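Local coordinates for protein beta-L-arabinobiosidase (Bacteroides thetaiotaomicron, PDB 5MQR) that hydrolyses glycosidic bonds in complex plant pectin as a gut bacterial beta-L-arabinobiosidase, and may also have sialidase-type activity, at residues 925-930 and 998-1003. Sequence-based numbering, arbitrary orientation.
Sequences AERRHP and LDEVTG
A water-bridged contact between two surface loops of the MGH1-like glycoside hydrolase domain brings R927 up to E1000 and V1001. R927 follows E926 in a type I beta turn running from E926 to H929, in the loop between strand 921-922 and helix 948-964; its partners lie in the loop that precedes helix 1022-1029. One water joins the two charged side chains: it accepts from R927 NE at 2.7 Å, sitting in the guanidinium plane at its edge, and donates to E1000 OE2, also at 2.7 Å. The charged atoms themselves stay apart, with R927 NE 4.8 Å from E1000 OE2. R927 CG lies anti to the carbonyl carbon (chi1 -65°), and a bend at chi3 (75°) carries the guanidinium across to V1001. There NH2 approaches the methyl CG2 of V1001 at 3.8 Å, the two side chains crossing at about a right angle. E1000 CG lies beside R927 NE, 4.3 Å away, as a looser contact.

Both charged side chains have further partners: R927 NH1 the carbonyl O of S917, E1000 OE1 the guanidinium of R933. Next to R927, R928 NH1 meets E926 OE1 at 2.7 Å in a salt bridge lying in the guanidinium plane. In the other loop D999 OD1 receives V1001 N, closing an Asx turn, and T1002 N, at 2.9 Å each, two bonds that would brace the turn carrying V1001.

With only 85 Å² buried and no direct hydrogen bond between the segments, their polar link is the shared water, while R933, further along the loop of R927, bridges the loops directly through salt bridges to E1000 and D999. The opposite charges of R927 and E1000 would probably polarise that water and favour its bridging orientation.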
loop_
_atom_site.group_PDB
_atom_site.type_symbol
_atom_site.label_atom_id
_atom_site.label_comp_id
_atom_site.label_asym_id
_atom_site.label_seq_id
_atom_site.Cartn_x
_atom_site.Cartn_y
_atom_site.Cartn_z
ATOM N N ALA A 925 -16.512 38.344 -12.846
ATOM C CA ALA A 925 -17.770 39.069 -12.802
ATOM C C ALA A 925 -18.798 38.276 -13.572
ATOM O O ALA A 925 -18.465 37.529 -14.505
ATOM C CB ALA A 925 -17.613 40.457 -13.417
ATOM N N GLU A 926 -20.048 38.409 -13.177
ATOM C CA GLU A 926 -21.098 37.627 -13.809
ATOM C C GLU A 926 -21.183 37.954 -15.304
ATOM O O GLU A 926 -21.201 39.115 -15.697
ATOM C CB GLU A 926 -22.441 37.844 -13.102
ATOM C CG GLU A 926 -22.934 39.288 -13.111
ATOM C CD GLU A 926 -24.199 39.493 -12.337
ATOM O OE1 GLU A 926 -24.981 38.533 -12.155
ATOM O OE2 GLU A 926 -24.410 40.649 -11.919
ATOM N N ARG A 927 -21.254 36.921 -16.130
ATOM C CA ARG A 927 -21.220 37.093 -17.588
ATOM C C ARG A 927 -22.427 37.862 -18.162
ATOM O O ARG A 927 -22.304 38.510 -19.209
ATOM C CB ARG A 927 -21.050 35.739 -18.255
ATOM C CG ARG A 927 -19.701 35.123 -17.915
ATOM C CD ARG A 927 -19.562 33.724 -18.467
ATOM N NE ARG A 927 -19.341 33.732 -19.907
ATOM C CZ ARG A 927 -19.549 32.698 -20.729
ATOM N NH1 ARG A 927 -20.002 31.521 -20.285
ATOM N NH2 ARG A 927 -19.306 32.845 -22.024
ATOM N N ARG A 928 -23.571 37.806 -17.464
ATOM C CA ARG A 928 -24.782 38.571 -17.830
ATOM C C ARG A 928 -24.688 40.085 -17.687
ATOM O O ARG A 928 -25.543 40.802 -18.205
ATOM C CB ARG A 928 -25.991 38.110 -16.994
ATOM C CG ARG A 928 -25.914 38.417 -15.493
ATOM C CD ARG A 928 -27.235 38.094 -14.813
ATOM N NE ARG A 928 -27.488 36.656 -14.790
ATOM C CZ ARG A 928 -26.946 35.794 -13.926
ATOM N NH1 ARG A 928 -26.102 36.194 -12.973
ATOM N NH2 ARG A 928 -27.260 34.510 -14.005
ATOM N N HIS A 929 -23.708 40.582 -16.943
ATOM C CA HIS A 929 -23.693 41.990 -16.640
ATOM C C HIS A 929 -23.304 42.815 -17.880
ATOM O O HIS A 929 -22.322 42.488 -18.561
ATOM C CB HIS A 929 -22.787 42.308 -15.457
ATOM C CG HIS A 929 -23.077 43.638 -14.854
ATOM N ND1 HIS A 929 -22.469 44.785 -15.291
ATOM C CD2 HIS A 929 -23.944 44.012 -13.887
ATOM C CE1 HIS A 929 -22.938 45.818 -14.617
ATOM N NE2 HIS A 929 -23.833 45.375 -13.753
ATOM N N PRO A 930 -24.086 43.877 -18.187
ATOM C CA PRO A 930 -23.802 44.646 -19.408
ATOM C C PRO A 930 -22.416 45.292 -19.462
ATOM O O PRO A 930 -21.921 45.558 -20.544
ATOM C CB PRO A 930 -24.903 45.737 -19.422
ATOM C CG PRO A 930 -25.968 45.264 -18.475
ATOM C CD PRO A 930 -25.289 44.370 -17.478
ATOM N N LEU A 998 -6.516 35.395 -18.072
ATOM C CA LEU A 998 -6.831 34.824 -19.386
ATOM C C LEU A 998 -8.279 35.033 -19.813
ATOM O O LEU A 998 -9.173 35.279 -18.994
ATOM C CB LEU A 998 -6.515 33.317 -19.385
ATOM C CG LEU A 998 -7.350 32.509 -18.387
ATOM C CD1 LEU A 998 -7.992 31.313 -19.062
ATOM C CD2 LEU A 998 -6.578 32.065 -17.152
ATOM N N ASP A 999 -8.488 34.886 -21.108
ATOM C CA ASP A 999 -9.790 35.012 -21.726
ATOM C C ASP A 999 -10.679 33.823 -21.332
ATOM O O ASP A 999 -10.274 32.671 -21.461
ATOM C CB ASP A 999 -9.621 35.093 -23.243
ATOM C CG ASP A 999 -10.911 35.408 -23.952
ATOM O OD1 ASP A 999 -11.848 34.578 -23.910
ATOM O OD2 ASP A 999 -11.006 36.497 -24.530
ATOM N N GLU A 1000 -11.874 34.125 -20.828
ATOM C CA GLU A 1000 -12.772 33.117 -20.263
ATOM C C GLU A 1000 -13.373 32.158 -21.300
ATOM O O GLU A 1000 -13.699 31.003 -20.967
ATOM C CB GLU A 1000 -13.894 33.778 -19.428
ATOM C CG GLU A 1000 -15.072 34.395 -20.205
ATOM C CD GLU A 1000 -14.775 35.710 -20.946
ATOM O OE1 GLU A 1000 -13.695 36.331 -20.734
ATOM O OE2 GLU A 1000 -15.655 36.149 -21.741
ATOM N N VAL A 1001 -13.536 32.652 -22.532
ATOM C CA VAL A 1001 -14.069 31.861 -23.663
ATOM C C VAL A 1001 -12.963 31.130 -24.445
ATOM O O VAL A 1001 -13.160 29.976 -24.842
ATOM C CB VAL A 1001 -14.878 32.744 -24.643
ATOM C CG1 VAL A 1001 -15.351 31.968 -25.889
ATOM C CG2 VAL A 1001 -16.070 33.376 -23.936
ATOM N N THR A 1002 -11.838 31.814 -24.695
ATOM C CA THR A 1002 -10.813 31.302 -25.619
ATOM C C THR A 1002 -9.654 30.675 -24.943
ATOM O O THR A 1002 -8.930 29.976 -25.586
ATOM C CB THR A 1002 -10.227 32.359 -26.573
ATOM O OG1 THR A 1002 -9.456 33.318 -25.846
ATOM C CG2 THR A 1002 -11.330 33.052 -27.311
ATOM N N GLY A 1003 -9.453 30.949 -23.667
ATOM C CA GLY A 1003 -8.310 30.421 -22.934
ATOM C C GLY A 1003 -7.012 31.195 -23.155
ATOM O O GLY A 1003 -5.990 30.861 -22.558
HETATM O O HOH W 1 -18.304 35.647 -21.437
#